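Local coordinates for protein histidine acid phosphatase (PDB 4ARU) that belongs to branch 2 of the histidine phosphatase superfamily, as a bacterial histidine acid phosphatase, at residues 54-59 with 355-360; 62-67 with 100-105. One frame throughout, in Å; residues are numbered along the deposited sequence. Where two conformers were deposited one is given.

Contact 1: residues 54-59 with 355-360; sequences EHLISL and VYQTLA
Gln-357 reaches across to helix 51-70 and joins it through one side-chain to backbone hydrogen bond. Its NE2 donates to the carbonyl oxygen of Leu-56, with NE2 to O at 3.1 Å and an N-H...O angle of 158°, so the bond is fairly straight. The donor stands tilted by 34° from the plane of the Leu-56 carbonyl, and that oxygen in turn lies somewhat out of the amide plane of Gln-357. The side chain leaves its backbone toward the helix and spans the gap with a modest bend at its second torsion (chi2 144°), while the nearest CA atoms, those of Leu-56 and Gln-357, remain 8.8 Å apart. The bond also helps to fix which end of the amide faces the helix, since NE2 rather than OE1 is the atom bound there.

Leucine side chains of the helix flank the same nitrogen. Leu-56 CD2 lies 3.9 Å from Gln-357 NE2, the two side chains meeting at a slant, and Leu-59 CB approaches NE2 to 4.2 Å from the following turn. Met-60 and Leu-368 also touch the Gln-357 side chain, which is buried.

On the other segment, Gln-357 O accepts from Gln-326 NE2, so the residue is held at both its backbone and its amide.

Gln-357 directly follows strand 348-356, and Thr-358 is the N-cap of helix 359-363. The contact therefore ties a strand-to-helix connection to a helix packed beside the central mixed sheet, within the alpha/beta fold of the histidine phosphatases.

Contact 2: residues 62-67 with 100-105; sequences GFYRER and EAFLAG
Tyr-64 and Phe-102 bring their rings together between helices 51-70 and 93-106, with the side chains crossing at about a right angle. Tyr-64 CD2 lies 3.7 Å from Phe-102 CE1 and meets the phenylalanine ring at its edge, in its plane. The ring centroids are 5.9 Å apart and the planes inclined at 66°, an oblique pairing. Each ring enters from its own helix; in Phe-102 CG is anti to the backbone N (chi1 164°), which swings the ring toward the tyrosine.

Beyond the aromatic pair the helices meet backbone to backbone. Gly-62 and Gly-105 have their CA atoms only 4.5 Å apart, and Gly-62 CA makes a CA-H...O contact of 3.4 Å with Gly-105 O. The lack of a side chain at Gly-105 permits this approach, since a CB there would crowd the N of Gly-62, which faces it. Arg-65 adds a marginal contact through its CB; its guanidinium group turns elsewhere, with NH2 bonded to the carbonyl oxygens of Pro-75 and Asn-78 and NH1 to that of Leu-106.

Phe-102 also stacks on Phe-302 and touches Val-87, while Tyr-64 rests on Ala-335 and Val-337. With segment axes 8.9 Å apart at their closest and inclined at 48°, this is a helix-helix packing with glycines at the crossing, whose aromatic side chains pack onto the central sheet of an alpha/beta fold.

In the fold
Helix 51-70 is common to both contacts, contributing residues 54-59 to contact 1 and residues 62-67, about two turns later, to contact 2. Their centres lie 11 Å apart, on the same side of the chain's centre. Contact 2 closes a short loop to helix 93-106, nested inside the much longer loop that contact 1 closes at the end of strand 348-356. The two also touch directly: Ile-57 CG2 packs against Ala-101 CB at 3.7 Å. Helix 51-70 is thus held between its neighbour helix and the connection leaving strand 348-356, joining early and late parts of the chain beside the mixed sheet of this single-chain protein.

Contact 1: residues 54-59 with 355-360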
loop_
_atom_site.group_PDB
_atom_site.type_symbol
_atom_site.label_atom_id
_atom_site.label_comp_id
_atom_site.label_asym_id
_atom_site.label_seq_id
_atom_site.Cartn_x
_atom_site.Cartn_y
_atom_site.Cartn_z
ATOM N N GLU A 54 -1.869 -12.604 -9.473
ATOM C CA GLU A 54 -3.301 -12.557 -9.728
ATOM C C GLU A 54 -4.058 -13.567 -8.916
ATOM O O GLU A 54 -5.114 -13.272 -8.324
ATOM C CB GLU A 54 -3.557 -12.743 -11.223
ATOM C CG GLU A 54 -3.090 -11.593 -12.077
ATOM C CD GLU A 54 -3.152 -11.923 -13.567
ATOM O OE1 GLU A 54 -2.278 -12.630 -14.095
ATOM O OE2 GLU A 54 -4.113 -11.484 -14.249
ATOM N N HIS A 55 -3.551 -14.784 -8.874
ATOM C CA HIS A 55 -4.175 -15.857 -8.073
ATOM C C HIS A 55 -4.281 -15.444 -6.604
ATOM O O HIS A 55 -5.308 -15.586 -5.960
ATOM C CB HIS A 55 -3.418 -17.157 -8.239
ATOM C CG HIS A 55 -3.932 -18.251 -7.366
ATOM N ND1 HIS A 55 -5.222 -18.746 -7.451
ATOM C CD2 HIS A 55 -3.354 -18.881 -6.320
ATOM C CE1 HIS A 55 -5.386 -19.677 -6.520
ATOM N NE2 HIS A 55 -4.265 -19.784 -5.834
ATOM N N LEU A 56 -3.192 -14.916 -6.086
ATOM C CA LEU A 56 -3.151 -14.473 -4.701
ATOM C C LEU A 56 -4.146 -13.375 -4.421
ATOM O O LEU A 56 -4.740 -13.366 -3.339
ATOM C CB LEU A 56 -1.702 -14.097 -4.298
ATOM C CG LEU A 56 -0.711 -15.257 -4.141
ATOM C CD1 LEU A 56 0.703 -14.743 -4.110
ATOM C CD2 LEU A 56 -1.012 -16.065 -2.892
ATOM N N ILE A 57 -4.336 -12.425 -5.342
ATOM C CA ILE A 57 -5.375 -11.422 -5.190
ATOM C C ILE A 57 -6.743 -12.060 -5.223
ATOM O O ILE A 57 -7.616 -11.668 -4.424
ATOM C CB ILE A 57 -5.263 -10.340 -6.268
ATOM C CG1 ILE A 57 -3.996 -9.535 -6.103
ATOM C CG2 ILE A 57 -6.498 -9.423 -6.253
ATOM C CD1 ILE A 57 -3.883 -8.696 -4.834
ATOM N N SER A 58 -6.970 -13.027 -6.121
ATOM C CA SER A 58 -8.278 -13.701 -6.142
ATOM C C SER A 58 -8.565 -14.410 -4.813
ATOM O O SER A 58 -9.711 -14.423 -4.382
ATOM C CB SER A 58 -8.387 -14.671 -7.315
ATOM O OG SER A 58 -7.703 -15.883 -7.068
ATOM N N LEU A 59 -7.521 -14.940 -4.156
ATOM C CA LEU A 59 -7.733 -15.588 -2.842
ATOM C C LEU A 59 -8.246 -14.512 -1.852
ATOM O O LEU A 59 -9.172 -14.774 -1.057
ATOM C CB LEU A 59 -6.453 -16.285 -2.315
ATOM C CG LEU A 59 -5.999 -17.475 -3.118
ATOM C CD1 LEU A 59 -4.698 -18.028 -2.509
ATOM C CD2 LEU A 59 -7.046 -18.577 -3.200
ATOM N N VAL A 355 -5.935 -5.273 6.118
ATOM C CA VAL A 355 -6.225 -6.698 5.852
ATOM C C VAL A 355 -5.210 -7.199 4.835
ATOM O O VAL A 355 -4.900 -6.491 3.869
ATOM C CB VAL A 355 -7.660 -6.855 5.317
ATOM C CG1 VAL A 355 -8.001 -8.315 5.003
ATOM C CG2 VAL A 355 -8.654 -6.320 6.342
ATOM N N TYR A 356 -4.633 -8.350 5.099
ATOM C CA TYR A 356 -3.433 -8.805 4.377
ATOM C C TYR A 356 -3.175 -10.273 4.500
ATOM O O TYR A 356 -3.666 -10.920 5.410
ATOM C CB TYR A 356 -2.222 -8.035 4.916
ATOM C CG TYR A 356 -1.931 -8.424 6.346
ATOM C CD1 TYR A 356 -2.661 -7.904 7.406
ATOM C CD2 TYR A 356 -0.943 -9.390 6.662
ATOM C CE1 TYR A 356 -2.387 -8.250 8.701
ATOM C CE2 TYR A 356 -0.708 -9.782 7.947
ATOM C CZ TYR A 356 -1.470 -9.224 8.976
ATOM O OH TYR A 356 -1.244 -9.622 10.259
ATOM N N GLN A 357 -2.405 -10.782 3.543
ATOM C CA GLN A 357 -1.820 -12.082 3.644
ATOM C C GLN A 357 -0.484 -12.005 4.381
ATOM O O GLN A 357 0.361 -11.153 4.077
ATOM C CB GLN A 357 -1.616 -12.666 2.262
ATOM C CG GLN A 357 -2.921 -13.141 1.633
ATOM C CD GLN A 357 -2.995 -12.910 0.138
ATOM O OE1 GLN A 357 -2.838 -11.770 -0.336
ATOM N NE2 GLN A 357 -3.400 -13.935 -0.583
ATOM N N THR A 358 -0.313 -12.911 5.324
ATOM C CA THR A 358 0.986 -13.112 5.952
ATOM C C THR A 358 2.005 -13.534 4.930
ATOM O O THR A 358 1.686 -13.960 3.811
ATOM C CB THR A 358 0.958 -14.139 7.082
ATOM O OG1 THR A 358 0.731 -15.441 6.535
ATOM C CG2 THR A 358 -0.067 -13.836 8.129
ATOM N N LEU A 359 3.271 -13.404 5.274
ATOM C CA LEU A 359 4.321 -13.845 4.389
ATOM C C LEU A 359 4.169 -15.330 4.008
ATOM O O LEU A 359 4.329 -15.689 2.827
ATOM C CB LEU A 359 5.728 -13.564 4.976
ATOM C CG LEU A 359 6.885 -13.637 3.959
ATOM C CD1 LEU A 359 6.695 -12.760 2.735
ATOM C CD2 LEU A 359 8.194 -13.329 4.715
ATOM N N ALA A 360 3.799 -16.139 4.998
ATOM C CA ALA A 360 3.536 -17.569 4.781
ATOM C C ALA A 360 2.314 -17.785 3.864
ATOM O O ALA A 360 2.328 -18.680 3.009
ATOM C CB ALA A 360 3.300 -18.272 6.090
#

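Contact 2: residues 62-67 with 100-105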
loop_
_atom_site.group_PDB
_atom_site.type_symbol
_atom_site.label_atom_id
_atom_site.label_comp_id
_atom_site.label_asym_id
_atom_site.label_seq_id
_atom_site.Cartn_x
_atom_site.Cartn_y
_atom_site.Cartn_z
ATOM N N GLY A 62 -11.918 -13.831 -2.540
ATOM C CA GLY A 62 -12.721 -14.903 -1.911
ATOM C C GLY A 62 -12.882 -14.667 -0.423
ATOM O O GLY A 62 -13.945 -14.939 0.121
ATOM N N PHE A 63 -11.838 -14.201 0.233
ATOM C CA PHE A 63 -11.933 -13.913 1.666
ATOM C C PHE A 63 -12.900 -12.755 1.905
ATOM O O PHE A 63 -13.782 -12.828 2.778
ATOM C CB PHE A 63 -10.562 -13.573 2.238
ATOM C CG PHE A 63 -10.628 -13.188 3.697
ATOM C CD1 PHE A 63 -10.910 -14.156 4.661
ATOM C CD2 PHE A 63 -10.523 -11.860 4.080
ATOM C CE1 PHE A 63 -11.013 -13.803 6.016
ATOM C CE2 PHE A 63 -10.635 -11.501 5.416
ATOM C CZ PHE A 63 -10.883 -12.488 6.373
ATOM N N TYR A 64 -12.751 -11.700 1.124
ATOM C CA TYR A 64 -13.651 -10.563 1.212
ATOM C C TYR A 64 -15.100 -10.979 0.982
ATOM O O TYR A 64 -16.012 -10.524 1.692
ATOM C CB TYR A 64 -13.286 -9.451 0.214
ATOM C CG TYR A 64 -12.031 -8.669 0.480
ATOM C CD1 TYR A 64 -11.817 -8.003 1.675
ATOM C CD2 TYR A 64 -11.054 -8.574 -0.504
ATOM C CE1 TYR A 64 -10.616 -7.291 1.866
ATOM C CE2 TYR A 64 -9.885 -7.851 -0.312
ATOM C CZ TYR A 64 -9.666 -7.255 0.871
ATOM O OH TYR A 64 -8.448 -6.532 0.949
ATOM N N ARG A 65 -15.322 -11.869 0.022
ATOM C CA ARG A 65 -16.672 -12.401 -0.204
ATOM C C ARG A 65 -17.231 -13.036 1.060
ATOM O O ARG A 65 -18.352 -12.718 1.478
ATOM C CB ARG A 65 -16.716 -13.387 -1.388
ATOM C CG ARG A 65 -18.088 -13.999 -1.651
ATOM C CD ARG A 65 -19.134 -12.892 -1.792
ATOM N NE ARG A 65 -20.495 -13.352 -2.106
ATOM C CZ ARG A 65 -20.929 -13.689 -3.327
ATOM N NH1 ARG A 65 -20.137 -13.629 -4.394
ATOM N NH2 ARG A 65 -22.187 -14.086 -3.486
ATOM N N GLU A 66 -16.450 -13.905 1.708
ATOM C CA GLU A 66 -16.935 -14.598 2.890
ATOM C C GLU A 66 -17.188 -13.591 4.011
ATOM O O GLU A 66 -18.203 -13.734 4.702
ATOM C CB GLU A 66 -15.945 -15.641 3.379
ATOM C CG GLU A 66 -15.797 -16.867 2.514
ATOM C CD GLU A 66 -15.216 -18.092 3.244
ATOM O OE1 GLU A 66 -15.335 -18.235 4.477
ATOM O OE2 GLU A 66 -14.658 -18.960 2.542
ATOM N N ARG A 67 -16.302 -12.609 4.197
ATOM C CA ARG A 67 -16.425 -11.660 5.307
ATOM C C ARG A 67 -17.669 -10.806 5.067
ATOM O O ARG A 67 -18.510 -10.628 5.962
ATOM C CB ARG A 67 -15.179 -10.772 5.362
ATOM C CG ARG A 67 -15.214 -9.602 6.351
ATOM C CD ARG A 67 -13.862 -8.900 6.236
ATOM N NE ARG A 67 -13.702 -7.627 6.953
ATOM C CZ ARG A 67 -12.724 -7.342 7.830
ATOM N NH1 ARG A 67 -11.768 -8.229 8.161
ATOM N NH2 ARG A 67 -12.697 -6.130 8.384
ATOM N N GLU A 100 -9.221 -6.880 -11.701
ATOM C CA GLU A 100 -9.891 -8.052 -12.324
ATOM C C GLU A 100 -9.796 -9.333 -11.462
ATOM O O GLU A 100 -10.764 -10.066 -11.361
ATOM C CB GLU A 100 -9.343 -8.292 -13.726
ATOM C CG GLU A 100 -9.771 -7.134 -14.636
ATOM C CD GLU A 100 -9.360 -7.210 -16.079
ATOM O OE1 GLU A 100 -8.489 -8.041 -16.447
ATOM O OE2 GLU A 100 -9.995 -6.442 -16.859
ATOM N N ALA A 101 -8.662 -9.549 -10.814
ATOM C CA ALA A 101 -8.469 -10.710 -9.983
ATOM C C ALA A 101 -9.316 -10.624 -8.712
ATOM O O ALA A 101 -9.840 -11.642 -8.233
ATOM C CB ALA A 101 -7.000 -10.888 -9.644
ATOM N N PHE A 102 -9.475 -9.418 -8.185
ATOM C CA PHE A 102 -10.381 -9.201 -7.054
ATOM C C PHE A 102 -11.798 -9.578 -7.402
ATOM O O PHE A 102 -12.442 -10.349 -6.671
ATOM C CB PHE A 102 -10.308 -7.731 -6.586
ATOM C CG PHE A 102 -11.453 -7.320 -5.698
ATOM C CD1 PHE A 102 -11.514 -7.647 -4.355
ATOM C CD2 PHE A 102 -12.508 -6.592 -6.225
ATOM C CE1 PHE A 102 -12.585 -7.278 -3.559
ATOM C CE2 PHE A 102 -13.585 -6.228 -5.448
ATOM C CZ PHE A 102 -13.613 -6.520 -4.109
ATOM N N LEU A 103 -12.280 -9.137 -8.575
ATOM C CA LEU A 103 -13.638 -9.496 -9.010
ATOM C C LEU A 103 -13.756 -11.011 -9.207
ATOM O O LEU A 103 -14.782 -11.598 -8.853
ATOM C CB LEU A 103 -13.999 -8.761 -10.310
ATOM C CG LEU A 103 -14.132 -7.250 -10.168
ATOM C CD1 LEU A 103 -14.288 -6.688 -11.574
ATOM C CD2 LEU A 103 -15.302 -6.892 -9.284
ATOM N N ALA A 104 -12.720 -11.668 -9.749
ATOM C CA ALA A 104 -12.782 -13.116 -9.995
ATOM C C ALA A 104 -12.862 -13.901 -8.678
ATOM O O ALA A 104 -13.499 -14.954 -8.666
ATOM C CB ALA A 104 -11.575 -13.556 -10.768
ATOM N N GLY A 105 -12.253 -13.394 -7.593
ATOM C CA GLY A 105 -12.334 -14.048 -6.294
ATOM C C GLY A 105 -13.601 -13.698 -5.537
ATOM O O GLY A 105 -14.212 -14.533 -4.905
#